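Side-chain contact in uncharacterized protein (Magnetospirillum magneticum AMB-1, PDB 5MU5), which probably transfers nonulosonic acid sugars onto flagellin, as a Maf-family glycosyltransferase involved in formation of the bacterial flagellum: residues A[16-21]-A[168-173]. Residues are numbered along the deposited sequence; the frame is centred on the assembly and turned at random.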
ATOM      1  N   LEU A  16     -32.770   9.762  12.755  1.00 40.46           N
ATOM      2  CA  LEU A  16     -31.864   9.945  13.879  1.00 41.01           C
ATOM      3  C   LEU A  16     -31.676   8.628  14.610  1.00 41.20           C
ATOM      4  O   LEU A  16     -30.556   8.278  15.002  1.00 43.10           O
ATOM      5  CB  LEU A  16     -32.369  11.032  14.828  1.00 42.84           C
ATOM      6  CG  LEU A  16     -31.467  11.340  16.019  1.00 44.40           C
ATOM      7  CD1 LEU A  16     -30.083  11.766  15.545  1.00 44.26           C
ATOM      8  CD2 LEU A  16     -32.078  12.426  16.892  1.00 45.51           C
ATOM      9  N   GLU A  17     -32.758   7.878  14.760  1.00 41.06           N
ATOM     10  CA  GLU A  17     -32.689   6.560  15.397  1.00 43.34           C
ATOM     11  C   GLU A  17     -31.740   5.621  14.638  1.00 41.08           C
ATOM     12  O   GLU A  17     -30.924   4.935  15.242  1.00 39.49           O
ATOM     13  CB  GLU A  17     -34.088   5.934  15.493  1.00 45.61           C
ATOM     14  CG  GLU A  17     -35.012   6.621  16.492  1.00 50.16           C
ATOM     15  CD  GLU A  17     -36.480   6.204  16.372  1.00 54.14           C
ATOM     16  OE1 GLU A  17     -36.879   5.600  15.350  1.00 57.21           O
ATOM     17  OE2 GLU A  17     -37.254   6.493  17.309  1.00 60.97           O
ATOM     18  N   ALA A  18     -31.859   5.608  13.312  1.00 39.88           N
ATOM     19  CA  ALA A  18     -31.040   4.745  12.464  1.00 39.44           C
ATOM     20  C   ALA A  18     -29.554   5.082  12.593  1.00 38.34           C
ATOM     21  O   ALA A  18     -28.736   4.190  12.731  1.00 36.74           O
ATOM     22  CB  ALA A  18     -31.484   4.847  11.017  1.00 40.14           C
ATOM     23  N   PHE A  19     -29.207   6.367  12.552  1.00 38.55           N
ATOM     24  CA  PHE A  19     -27.820   6.762  12.813  1.00 37.36           C
ATOM     25  C   PHE A  19     -27.359   6.298  14.192  1.00 38.33           C
ATOM     26  O   PHE A  19     -26.291   5.716  14.311  1.00 37.86           O
ATOM     27  CB  PHE A  19     -27.619   8.269  12.673  1.00 36.84           C
ATOM     28  CG  PHE A  19     -27.439   8.725  11.249  1.00 35.94           C
ATOM     29  CD1 PHE A  19     -26.191   8.659  10.640  1.00 34.77           C
ATOM     30  CD2 PHE A  19     -28.498   9.200  10.523  1.00 34.67           C
ATOM     31  CE1 PHE A  19     -26.018   9.062   9.331  1.00 33.48           C
ATOM     32  CE2 PHE A  19     -28.330   9.617   9.216  1.00 35.28           C
ATOM     33  CZ  PHE A  19     -27.093   9.557   8.619  1.00 33.91           C
ATOM     34  N   LEU A  20     -28.167   6.522  15.225  1.00 38.61           N
ATOM     35  CA  LEU A  20     -27.759   6.122  16.576  1.00 40.55           C
ATOM     36  C   LEU A  20     -27.558   4.622  16.706  1.00 42.18           C
ATOM     37  O   LEU A  20     -26.741   4.174  17.498  1.00 43.91           O
ATOM     38  CB  LEU A  20     -28.762   6.594  17.605  1.00 41.06           C
ATOM     39  CG  LEU A  20     -28.733   8.101  17.844  1.00 41.21           C
ATOM     40  CD1 LEU A  20     -30.004   8.570  18.544  1.00 42.89           C
ATOM     41  CD2 LEU A  20     -27.504   8.472  18.644  1.00 40.65           C
ATOM     42  N   GLU A  21     -28.300   3.862  15.915  1.00 43.29           N
ATOM     43  CA  GLU A  21     -28.210   2.414  15.916  1.00 44.50           C
ATOM     44  C   GLU A  21     -27.053   1.880  15.048  1.00 44.08           C
ATOM     45  O   GLU A  21     -26.302   1.008  15.462  1.00 42.48           O
ATOM     46  CB  GLU A  21     -29.537   1.835  15.396  1.00 45.79           C
ATOM     47  CG  GLU A  21     -29.592   0.314  15.355  1.00 47.92           C
ATOM     48  CD  GLU A  21     -30.867  -0.218  14.726  1.00 51.14           C
ATOM     49  OE1 GLU A  21     -31.787   0.568  14.419  1.00 50.31           O
ATOM     50  OE2 GLU A  21     -30.952  -1.445  14.561  1.00 55.27           O
ATOM     51  N   PRO A 168     -32.560   2.667   4.935  1.00 46.90           N
ATOM     52  CA  PRO A 168     -32.101   1.641   4.004  1.00 45.84           C
ATOM     53  C   PRO A 168     -30.605   1.779   3.689  1.00 46.95           C
ATOM     54  O   PRO A 168     -29.934   0.779   3.503  1.00 46.51           O
ATOM     55  CB  PRO A 168     -32.950   1.897   2.760  1.00 48.16           C
ATOM     56  CG  PRO A 168     -34.179   2.582   3.267  1.00 49.03           C
ATOM     57  CD  PRO A 168     -33.657   3.470   4.359  1.00 48.81           C
ATOM     58  N   LEU A 169     -30.080   3.001   3.677  1.00 45.06           N
ATOM     59  CA  LEU A 169     -28.643   3.199   3.481  1.00 45.32           C
ATOM     60  C   LEU A 169     -27.844   2.703   4.675  1.00 42.33           C
ATOM     61  O   LEU A 169     -26.924   1.896   4.529  1.00 37.78           O
ATOM     62  CB  LEU A 169     -28.332   4.673   3.250  1.00 48.78           C
ATOM     63  CG  LEU A 169     -28.858   5.217   1.931  1.00 55.40           C
ATOM     64  CD1 LEU A 169     -28.662   6.721   1.831  1.00 59.46           C
ATOM     65  CD2 LEU A 169     -28.125   4.515   0.808  1.00 60.33           C
ATOM     66  N   LEU A 170     -28.205   3.181   5.862  1.00 41.50           N
ATOM     67  CA  LEU A 170     -27.512   2.784   7.084  1.00 40.21           C
ATOM     68  C   LEU A 170     -27.595   1.288   7.342  1.00 40.24           C
ATOM     69  O   LEU A 170     -26.665   0.700   7.881  1.00 37.56           O
ATOM     70  CB  LEU A 170     -28.072   3.557   8.269  1.00 40.90           C
ATOM     71  CG  LEU A 170     -27.659   5.020   8.247  1.00 41.92           C
ATOM     72  CD1 LEU A 170     -28.640   5.873   9.026  1.00 42.73           C
ATOM     73  CD2 LEU A 170     -26.240   5.152   8.781  1.00 43.67           C
ATOM     74  N   GLU A 171     -28.714   0.688   6.949  1.00 41.03           N
ATOM     75  CA  GLU A 171     -28.928  -0.746   7.092  1.00 44.52           C
ATOM     76  C   GLU A 171     -27.826  -1.580   6.421  1.00 43.55           C
ATOM     77  O   GLU A 171     -27.562  -2.685   6.854  1.00 42.45           O
ATOM     78  CB  GLU A 171     -30.300  -1.130   6.515  1.00 48.05           C
ATOM     79  CG  GLU A 171     -30.859  -2.434   7.045  1.00 54.52           C
ATOM     80  CD  GLU A 171     -30.991  -2.420   8.558  1.00 57.37           C
ATOM     81  OE1 GLU A 171     -31.500  -1.421   9.121  1.00 65.04           O
ATOM     82  OE2 GLU A 171     -30.573  -3.405   9.184  1.00 59.04           O
ATOM     83  N   THR A 172     -27.188  -1.047   5.372  1.00 43.99           N
ATOM     84  CA  THR A 172     -26.066  -1.738   4.684  1.00 43.32           C
ATOM     85  C   THR A 172     -24.811  -1.883   5.543  1.00 43.60           C
ATOM     86  O   THR A 172     -23.930  -2.684   5.218  1.00 49.99           O
ATOM     87  CB  THR A 172     -25.662  -1.022   3.377  1.00 43.82           C
ATOM     88  OG1 THR A 172     -25.251   0.327   3.646  1.00 42.85           O
ATOM     89  CG2 THR A 172     -26.833  -0.991   2.382  1.00 42.78           C
ATOM     90  N   ARG A 173     -24.716  -1.106   6.621  1.00 41.56           N
ATOM     91  CA  ARG A 173     -23.606  -1.212   7.569  1.00 41.66           C
ATOM     92  C   ARG A 173     -23.771  -2.321   8.573  1.00 42.97           C
ATOM     93  O   ARG A 173     -22.821  -2.628   9.281  1.00 43.76           O
ATOM     94  CB  ARG A 173     -23.456   0.079   8.371  1.00 44.44           C
ATOM     95  CG  ARG A 173     -22.982   1.238   7.534  1.00 45.21           C
ATOM     96  CD  ARG A 173     -23.041   2.507   8.329  1.00 47.33           C
ATOM     97  NE  ARG A 173     -22.198   2.428   9.511  1.00 51.74           N
ATOM     98  CZ  ARG A 173     -20.920   2.764   9.552  1.00 50.91           C
ATOM     99  NH1 ARG A 173     -20.296   3.202   8.472  1.00 52.85           N
ATOM    100  NH2 ARG A 173     -20.264   2.667  10.687  1.00 54.68           N
TER
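Leu170 meets Phe19 methyl-first, a compact example of how one branched side chain can join two helices through an apolar contact. Its CD1 sits over the middle of the Phe19 ring, 3.7 Å from the centroid and 11° off the ring normal, the geometry of a CH-pi contact; CD2 lies above the CD1–CE1 side of the same ring, about 4.0 Å from Phe19 CE1. The two side chains cross at about a right angle. Phe19 CG, anti to the carbonyl carbon (chi1 -82°), sets the ring beside the backbone N, and the turn about CB-CG (chi2 -83°) gives Leu170 a face. The same Leu170 CD1 also reaches Ala18 CB at 3.6 Å, so the methyl is wedged between ring and alanine, close against the helix backbone at Phe19 N. An alanine in place of Phe19 would probably leave Leu170 CD1 without its aromatic floor and open a gap toward Trp166, which meets the ring edge-to-face. Beside this apolar centre, Glu21 and Glu171 each form salt bridges to both Arg167 and Arg174, probably offsetting their like charges. This apolar helix-to-helix packing joins helix 9-22 to helix 166-171 beside strand 180-183 of the four-stranded parallel sheet in the Maf N-terminal domain.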